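Local coordinates for protein DNA polymerase sliding clamp (Archaeoglobus fulgidus, PDB 1RWZ) that encircles DNA as a homotrimeric ring and serves as a moving platform that tethers the replicative polymerase and other DNA-processing proteins, at residues E124-P128 and Y219-L223; P128-D134 and L181-G187. One frame throughout, in Å; residues are numbered along the deposited sequence.

Contact 1: residues E124-P128 and Y219-L223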
ATOM      1  N   GLU A 124     -10.264  16.116 -37.156  1.00 42.34           N
ATOM      2  CA  GLU A 124     -11.006  17.365 -37.007  1.00 42.72           C
ATOM      3  C   GLU A 124     -12.444  17.038 -36.630  1.00 42.36           C
ATOM      4  O   GLU A 124     -13.376  17.261 -37.406  1.00 42.73           O
ATOM      5  CB  GLU A 124     -10.979  18.172 -38.309  1.00 43.84           C
ATOM      6  CG  GLU A 124      -9.606  18.710 -38.677  1.00 45.59           C
ATOM      7  CD  GLU A 124      -9.640  19.594 -39.909  1.00 47.02           C
ATOM      8  OE1 GLU A 124     -10.049  19.103 -40.984  1.00 47.28           O
ATOM      9  OE2 GLU A 124      -9.259  20.781 -39.800  1.00 47.79           O
ATOM     10  N   LEU A 125     -12.607  16.503 -35.427  1.00 41.12           N
ATOM     11  CA  LEU A 125     -13.910  16.118 -34.913  1.00 39.33           C
ATOM     12  C   LEU A 125     -14.836  17.301 -34.654  1.00 38.39           C
ATOM     13  O   LEU A 125     -14.465  18.267 -33.991  1.00 38.29           O
ATOM     14  CB  LEU A 125     -13.729  15.312 -33.624  1.00 38.34           C
ATOM     15  CG  LEU A 125     -13.046  13.954 -33.817  1.00 38.01           C
ATOM     16  CD1 LEU A 125     -12.678  13.352 -32.465  1.00 37.02           C
ATOM     17  CD2 LEU A 125     -13.977  13.034 -34.591  1.00 37.17           C
ATOM     18  N   GLU A 126     -16.045  17.212 -35.193  1.00 37.20           N
ATOM     19  CA  GLU A 126     -17.056  18.248 -35.019  1.00 36.31           C
ATOM     20  C   GLU A 126     -18.050  17.692 -34.002  1.00 34.05           C
ATOM     21  O   GLU A 126     -18.895  16.867 -34.350  1.00 34.10           O
ATOM     22  CB  GLU A 126     -17.762  18.515 -36.351  1.00 38.13           C
ATOM     23  CG  GLU A 126     -18.776  19.645 -36.311  1.00 41.33           C
ATOM     24  CD  GLU A 126     -18.123  21.010 -36.252  1.00 43.03           C
ATOM     25  OE1 GLU A 126     -18.857  22.015 -36.136  1.00 44.65           O
ATOM     26  OE2 GLU A 126     -16.876  21.080 -36.329  1.00 44.28           O
ATOM     27  N   LEU A 127     -17.944  18.134 -32.751  1.00 31.05           N
ATOM     28  CA  LEU A 127     -18.826  17.637 -31.697  1.00 27.81           C
ATOM     29  C   LEU A 127     -19.703  18.708 -31.055  1.00 25.66           C
ATOM     30  O   LEU A 127     -19.222  19.766 -30.648  1.00 26.23           O
ATOM     31  CB  LEU A 127     -17.993  16.918 -30.635  1.00 27.36           C
ATOM     32  CG  LEU A 127     -17.123  15.802 -31.223  1.00 27.64           C
ATOM     33  CD1 LEU A 127     -16.370  15.089 -30.122  1.00 27.72           C
ATOM     34  CD2 LEU A 127     -17.999  14.817 -31.983  1.00 28.15           C
ATOM     35  N   PRO A 128     -21.010  18.425 -30.935  1.00 23.25           N
ATOM     36  CA  PRO A 128     -22.023  19.316 -30.363  1.00 21.74           C
ATOM     37  C   PRO A 128     -22.059  19.512 -28.850  1.00 20.22           C
ATOM     38  O   PRO A 128     -22.510  20.553 -28.378  1.00 20.82           O
ATOM     39  CB  PRO A 128     -23.325  18.720 -30.883  1.00 22.15           C
ATOM     40  CG  PRO A 128     -23.035  17.257 -30.848  1.00 22.25           C
ATOM     41  CD  PRO A 128     -21.637  17.188 -31.442  1.00 22.68           C
ATOM     42  N   TYR A 219     -19.593   8.916 -32.436  1.00 17.16           N
ATOM     43  CA  TYR A 219     -18.344   9.580 -32.797  1.00 17.87           C
ATOM     44  C   TYR A 219     -17.342   9.349 -31.674  1.00 16.67           C
ATOM     45  O   TYR A 219     -17.735   9.108 -30.529  1.00 15.80           O
ATOM     46  CB  TYR A 219     -18.573  11.089 -32.891  1.00 21.75           C
ATOM     47  CG  TYR A 219     -18.642  11.681 -34.274  1.00 26.81           C
ATOM     48  CD1 TYR A 219     -19.381  12.840 -34.504  1.00 29.88           C
ATOM     49  CD2 TYR A 219     -17.942  11.124 -35.340  1.00 28.71           C
ATOM     50  CE1 TYR A 219     -19.421  13.433 -35.762  1.00 32.45           C
ATOM     51  CE2 TYR A 219     -17.975  11.707 -36.604  1.00 31.45           C
ATOM     52  CZ  TYR A 219     -18.718  12.860 -36.807  1.00 33.06           C
ATOM     53  OH  TYR A 219     -18.778  13.434 -38.061  1.00 36.11           O
ATOM     54  N   PRO A 220     -16.037   9.423 -31.979  1.00 15.50           N
ATOM     55  CA  PRO A 220     -15.047   9.221 -30.914  1.00 15.07           C
ATOM     56  C   PRO A 220     -15.229  10.350 -29.901  1.00 14.59           C
ATOM     57  O   PRO A 220     -15.638  11.451 -30.264  1.00 14.83           O
ATOM     58  CB  PRO A 220     -13.714   9.355 -31.644  1.00 15.11           C
ATOM     59  CG  PRO A 220     -14.041   8.905 -33.056  1.00 15.27           C
ATOM     60  CD  PRO A 220     -15.388   9.553 -33.295  1.00 15.50           C
ATOM     61  N   VAL A 221     -14.938  10.079 -28.635  1.00 14.40           N
ATOM     62  CA  VAL A 221     -15.059  11.117 -27.620  1.00 13.57           C
ATOM     63  C   VAL A 221     -13.678  11.724 -27.387  1.00 14.02           C
ATOM     64  O   VAL A 221     -12.663  11.030 -27.496  1.00 13.48           O
ATOM     65  CB  VAL A 221     -15.620  10.539 -26.285  1.00 13.05           C
ATOM     66  CG1 VAL A 221     -14.702   9.439 -25.750  1.00 13.13           C
ATOM     67  CG2 VAL A 221     -15.783  11.653 -25.255  1.00 13.12           C
ATOM     68  N   ARG A 222     -13.636  13.029 -27.122  1.00 13.43           N
ATOM     69  CA  ARG A 222     -12.380  13.709 -26.829  1.00 14.16           C
ATOM     70  C   ARG A 222     -12.401  14.015 -25.332  1.00 13.06           C
ATOM     71  O   ARG A 222     -13.345  14.629 -24.838  1.00 13.38           O
ATOM     72  CB  ARG A 222     -12.256  15.036 -27.588  1.00 15.07           C
ATOM     73  CG  ARG A 222     -12.109  14.938 -29.101  1.00 18.46           C
ATOM     74  CD  ARG A 222     -12.023  16.349 -29.698  1.00 19.76           C
ATOM     75  NE  ARG A 222     -10.894  17.100 -29.150  1.00 22.00           N
ATOM     76  CZ  ARG A 222     -10.824  18.428 -29.079  1.00 22.90           C
ATOM     77  NH1 ARG A 222     -11.825  19.180 -29.525  1.00 23.41           N
ATOM     78  NH2 ARG A 222      -9.752  19.008 -28.549  1.00 22.90           N
ATOM     79  N   LEU A 223     -11.367  13.573 -24.626  1.00 12.28           N
ATOM     80  CA  LEU A 223     -11.244  13.797 -23.190  1.00 12.93           C
ATOM     81  C   LEU A 223      -9.996  14.640 -22.982  1.00 12.64           C
ATOM     82  O   LEU A 223      -8.880  14.130 -23.004  1.00 12.10           O
ATOM     83  CB  LEU A 223     -11.114  12.457 -22.462  1.00 13.28           C
ATOM     84  CG  LEU A 223     -12.305  11.516 -22.682  1.00 14.27           C
ATOM     85  CD1 LEU A 223     -11.991  10.141 -22.112  1.00 15.60           C
ATOM     86  CD2 LEU A 223     -13.553  12.096 -22.032  1.00 13.68           C
TER
HETATM   87  O   HOH W   1     -14.097  18.544 -30.960  1.00 39.34           O
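L125 faces P220 and L127 faces Y219 across a gap too wide for strand pairing: the CA atoms of L125 and P220 are 8.1 Å apart, as are those of L127 and Y219. Segment 124-128 is the end of the interdomain connecting loop of PCNA and is neither helix nor strand, whereas 219-223 runs from a loop into strand 221-227. No direct hydrogen bond joins them, and the segments bury 311 Å² between them. L127 spreads its two methyls over different partners. L127 CD2 meets the Y219 ring obliquely, 3.5 Å from Y219 CD1, while L127 CD1 sits 3.7 Å from P220 O. The carbonyl oxygen of E126 approaches the same ring near CE1. Y219 has a chi1 of -105°, away from any staggered value, and this brings the ring alongside L127 and the E126 carbonyl. L125 also forks. L125 CD2 lies 4.0 Å from CD of the P220 ring, and L125 CD1 packs 3.8 Å from CG of R222, whose aliphatic chain runs past the leucine in the opposite direction. A bend at chi3 (59°) swings NE of R222 off the line of its methylenes, and NE forms a salt bridge with E235. I237 of strand 232-238 touches both L125 and P220. In PCNA clamps, the groove between the connecting loop and the C-terminal domain receives the PIP-box of partner proteins, and this apolar cluster is consistent with part of that wall. The R222 guanidinium also reaches the loop indirectly, through a water in its plane: that water accepts from R222 NH1 at 2.8 Å and donates to L125 O at 3.1 Å.

Contact 2: residues P128-D134 and L181-G187; sequences PAKIVMD and LIEFNGG
An antiparallel ladder with a classic beta bulge joins strand 129-134 to the short edge strand 183-184, the outermost strand, within this chain, of the large sheet. V132 is opposite both I182 and E183: its O accepts from I182 N at 3.0 Å and, weakly, from E183 N at 3.5 Å, while V132 N donates to E183 O at 2.8 Å. I131 and F184 form the neighbouring non-hydrogen-bonded pair. Their side chains lie side by side, with I131 CG1 at the edge of the phenyl ring, 3.6 Å from F184 CE1. The other branch, I131 CG2, packs 3.7 Å from L181 CD2. On the opposite face, V132 CG2 rests against E183 CB, and extended K130 forms a long, weak salt bridge with E183 OE1.

Beyond the strand, N185 still pairs through its backbone, N185 N donating to K130 O, and its side-chain amide adds further bonds. Its CG stands between the backbone N and the carbonyl carbon (chi1 77°), which puts N185 ND2 2.8 Å from P128 O. N185 OD1 is gripped twice, from opposite faces of its plane: K130 N is 2.9 Å away and 52° out of that plane, G187 N 3.1 Å away and 67° out. The second bond closes an Asx turn, within which G186 N sits over the centre of the F184 ring. Strand 129-134 is paired with 210-215 on its other side, and no other subunit touches 183-184, which makes this a sheet edge of the clamp fold, finished by a bulge at one end and an Asx turn at the other.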
ATOM      1  N   PRO A 128     -21.010  18.425 -30.935  1.00 23.25           N
ATOM      2  CA  PRO A 128     -22.023  19.316 -30.363  1.00 21.74           C
ATOM      3  C   PRO A 128     -22.059  19.512 -28.850  1.00 20.22           C
ATOM      4  O   PRO A 128     -22.510  20.553 -28.378  1.00 20.82           O
ATOM      5  CB  PRO A 128     -23.325  18.720 -30.883  1.00 22.15           C
ATOM      6  CG  PRO A 128     -23.035  17.257 -30.848  1.00 22.25           C
ATOM      7  CD  PRO A 128     -21.637  17.188 -31.442  1.00 22.68           C
ATOM      8  N   ALA A 129     -21.602  18.524 -28.090  1.00 18.06           N
ATOM      9  CA  ALA A 129     -21.638  18.625 -26.632  1.00 15.67           C
ATOM     10  C   ALA A 129     -20.279  18.897 -26.003  1.00 15.40           C
ATOM     11  O   ALA A 129     -19.284  18.261 -26.348  1.00 14.94           O
ATOM     12  CB  ALA A 129     -22.231  17.352 -26.042  1.00 15.37           C
ATOM     13  N   LYS A 130     -20.249  19.845 -25.072  1.00 14.60           N
ATOM     14  CA  LYS A 130     -19.019  20.196 -24.370  1.00 15.23           C
ATOM     15  C   LYS A 130     -19.338  20.190 -22.883  1.00 14.66           C
ATOM     16  O   LYS A 130     -20.215  20.926 -22.428  1.00 15.03           O
ATOM     17  CB  LYS A 130     -18.531  21.583 -24.787  1.00 16.20           C
ATOM     18  CG  LYS A 130     -17.217  21.973 -24.125  1.00 19.48           C
ATOM     19  CD  LYS A 130     -16.795  23.381 -24.513  1.00 21.51           C
ATOM     20  CE  LYS A 130     -15.538  23.791 -23.761  1.00 23.28           C
ATOM     21  NZ  LYS A 130     -15.147  25.192 -24.091  1.00 25.89           N
ATOM     22  N   ILE A 131     -18.619  19.359 -22.137  1.00 14.67           N
ATOM     23  CA  ILE A 131     -18.836  19.213 -20.706  1.00 14.46           C
ATOM     24  C   ILE A 131     -17.526  19.419 -19.957  1.00 14.35           C
ATOM     25  O   ILE A 131     -16.534  18.758 -20.257  1.00 14.10           O
ATOM     26  CB  ILE A 131     -19.366  17.788 -20.376  1.00 14.43           C
ATOM     27  CG1 ILE A 131     -20.605  17.472 -21.220  1.00 14.54           C
ATOM     28  CG2 ILE A 131     -19.704  17.681 -18.901  1.00 15.14           C
ATOM     29  CD1 ILE A 131     -20.329  16.540 -22.391  1.00 16.13           C
ATOM     30  N   VAL A 132     -17.521  20.332 -18.989  1.00 13.77           N
ATOM     31  CA  VAL A 132     -16.319  20.589 -18.199  1.00 13.41           C
ATOM     32  C   VAL A 132     -16.612  20.214 -16.749  1.00 13.58           C
ATOM     33  O   VAL A 132     -17.593  20.679 -16.161  1.00 13.53           O
ATOM     34  CB  VAL A 132     -15.887  22.073 -18.282  1.00 14.11           C
ATOM     35  CG1 VAL A 132     -14.594  22.288 -17.488  1.00 14.05           C
ATOM     36  CG2 VAL A 132     -15.669  22.465 -19.737  1.00 14.32           C
ATOM     37  N   MET A 133     -15.765  19.359 -16.184  1.00 13.26           N
ATOM     38  CA  MET A 133     -15.948  18.885 -14.816  1.00 14.46           C
ATOM     39  C   MET A 133     -14.614  18.551 -14.171  1.00 14.12           C
ATOM     40  O   MET A 133     -13.556  18.702 -14.780  1.00 14.61           O
ATOM     41  CB  MET A 133     -16.828  17.628 -14.818  1.00 15.14           C
ATOM     42  CG  MET A 133     -16.225  16.460 -15.600  1.00 16.61           C
ATOM     43  SD  MET A 133     -17.330  15.027 -15.732  1.00 18.76           S
ATOM     44  CE  MET A 133     -17.429  14.557 -14.027  1.00 18.38           C
ATOM     45  N   ASP A 134     -14.674  18.099 -12.924  1.00 14.17           N
ATOM     46  CA  ASP A 134     -13.471  17.708 -12.204  1.00 14.33           C
ATOM     47  C   ASP A 134     -13.091  16.307 -12.675  1.00 13.73           C
ATOM     48  O   ASP A 134     -13.941  15.422 -12.726  1.00 14.13           O
ATOM     49  CB  ASP A 134     -13.742  17.673 -10.705  1.00 16.23           C
ATOM     50  CG  ASP A 134     -12.516  17.288  -9.911  1.00 17.99           C
ATOM     51  OD1 ASP A 134     -11.672  18.169  -9.656  1.00 20.50           O
ATOM     52  OD2 ASP A 134     -12.389  16.097  -9.558  1.00 20.88           O
ATOM     53  N   LEU A 181     -22.098  21.232 -13.091  1.00 16.33           N
ATOM     54  CA  LEU A 181     -20.896  21.202 -13.922  1.00 16.34           C
ATOM     55  C   LEU A 181     -20.182  22.547 -13.914  1.00 16.68           C
ATOM     56  O   LEU A 181     -20.795  23.576 -13.639  1.00 17.52           O
ATOM     57  CB  LEU A 181     -21.277  20.830 -15.358  1.00 15.59           C
ATOM     58  CG  LEU A 181     -21.865  19.424 -15.517  1.00 14.56           C
ATOM     59  CD1 LEU A 181     -22.562  19.297 -16.863  1.00 14.16           C
ATOM     60  CD2 LEU A 181     -20.747  18.396 -15.377  1.00 15.42           C
ATOM     61  N   ILE A 182     -18.887  22.537 -14.220  1.00 16.68           N
ATOM     62  CA  ILE A 182     -18.105  23.771 -14.256  1.00 16.76           C
ATOM     63  C   ILE A 182     -18.528  24.598 -15.469  1.00 17.50           C
ATOM     64  O   ILE A 182     -18.681  25.816 -15.383  1.00 16.93           O
ATOM     65  CB  ILE A 182     -16.591  23.465 -14.317  1.00 16.25           C
ATOM     66  CG1 ILE A 182     -16.172  22.708 -13.052  1.00 15.57           C
ATOM     67  CG2 ILE A 182     -15.794  24.761 -14.450  1.00 16.42           C
ATOM     68  CD1 ILE A 182     -14.731  22.214 -13.059  1.00 16.95           C
ATOM     69  N   GLU A 183     -18.715  23.921 -16.599  1.00 17.62           N
ATOM     70  CA  GLU A 183     -19.155  24.552 -17.840  1.00 18.59           C
ATOM     71  C   GLU A 183     -19.915  23.478 -18.612  1.00 18.57           C
ATOM     72  O   GLU A 183     -19.528  22.311 -18.593  1.00 17.49           O
ATOM     73  CB  GLU A 183     -17.959  25.055 -18.661  1.00 20.37           C
ATOM     74  CG  GLU A 183     -18.359  25.669 -20.000  1.00 24.50           C
ATOM     75  CD  GLU A 183     -17.181  26.211 -20.796  1.00 26.69           C
ATOM     76  OE1 GLU A 183     -17.365  26.496 -21.999  1.00 29.07           O
ATOM     77  OE2 GLU A 183     -16.075  26.357 -20.227  1.00 27.05           O
ATOM     78  N   PHE A 184     -20.998  23.866 -19.277  1.00 18.05           N
ATOM     79  CA  PHE A 184     -21.814  22.914 -20.024  1.00 18.35           C
ATOM     80  C   PHE A 184     -22.616  23.663 -21.079  1.00 19.65           C
ATOM     81  O   PHE A 184     -23.242  24.677 -20.777  1.00 19.65           O
ATOM     82  CB  PHE A 184     -22.761  22.197 -19.063  1.00 18.27           C
ATOM     83  CG  PHE A 184     -23.621  21.154 -19.715  1.00 17.73           C
ATOM     84  CD1 PHE A 184     -23.045  20.088 -20.405  1.00 17.80           C
ATOM     85  CD2 PHE A 184     -25.007  21.215 -19.606  1.00 17.73           C
ATOM     86  CE1 PHE A 184     -23.842  19.093 -20.977  1.00 16.99           C
ATOM     87  CE2 PHE A 184     -25.812  20.229 -20.172  1.00 17.59           C
ATOM     88  CZ  PHE A 184     -25.228  19.164 -20.860  1.00 17.56           C
ATOM     89  N   ASN A 185     -22.619  23.158 -22.310  1.00 19.65           N
ATOM     90  CA  ASN A 185     -23.341  23.834 -23.381  1.00 20.30           C
ATOM     91  C   ASN A 185     -24.691  23.208 -23.733  1.00 20.27           C
ATOM     92  O   ASN A 185     -25.375  23.672 -24.644  1.00 20.98           O
ATOM     93  CB  ASN A 185     -22.444  23.929 -24.621  1.00 20.29           C
ATOM     94  CG  ASN A 185     -22.341  22.620 -25.374  1.00 20.08           C
ATOM     95  OD1 ASN A 185     -22.548  21.545 -24.815  1.00 20.00           O
ATOM     96  ND2 ASN A 185     -22.002  22.706 -26.652  1.00 20.60           N
ATOM     97  N   GLY A 186     -25.072  22.163 -23.004  1.00 19.58           N
ATOM     98  CA  GLY A 186     -26.350  21.509 -23.239  1.00 19.74           C
ATOM     99  C   GLY A 186     -26.522  20.804 -24.574  1.00 20.00           C
ATOM    100  O   GLY A 186     -27.649  20.494 -24.968  1.00 20.56           O
ATOM    101  N   GLY A 187     -25.419  20.550 -25.270  1.00 19.68           N
ATOM    102  CA  GLY A 187     -25.491  19.878 -26.556  1.00 19.34           C
ATOM    103  C   GLY A 187     -26.058  18.474 -26.441  1.00 19.63           C
ATOM    104  O   GLY A 187     -25.857  17.795 -25.436  1.00 20.08           O
TER

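How the contacts relate
The first segments of the two contacts follow one another and share P128. The contact centres are about 13 Å apart, and both contacts lie in the C-terminal domain and reach the same large sheet. Contact 1 is a surface contact: none of its touching residues is buried, and it relies on leucine packing, a tyrosine ring and one bridging water. Contact 2 is partly buried, with five of thirteen touching residues enclosed, and rests on backbone pairing plus an asparagine amide. Strand 210-215 ties them together: it pairs with 221-227 on one side and with 129-134 on the other, and L127 of the connecting segment touches H214 on it.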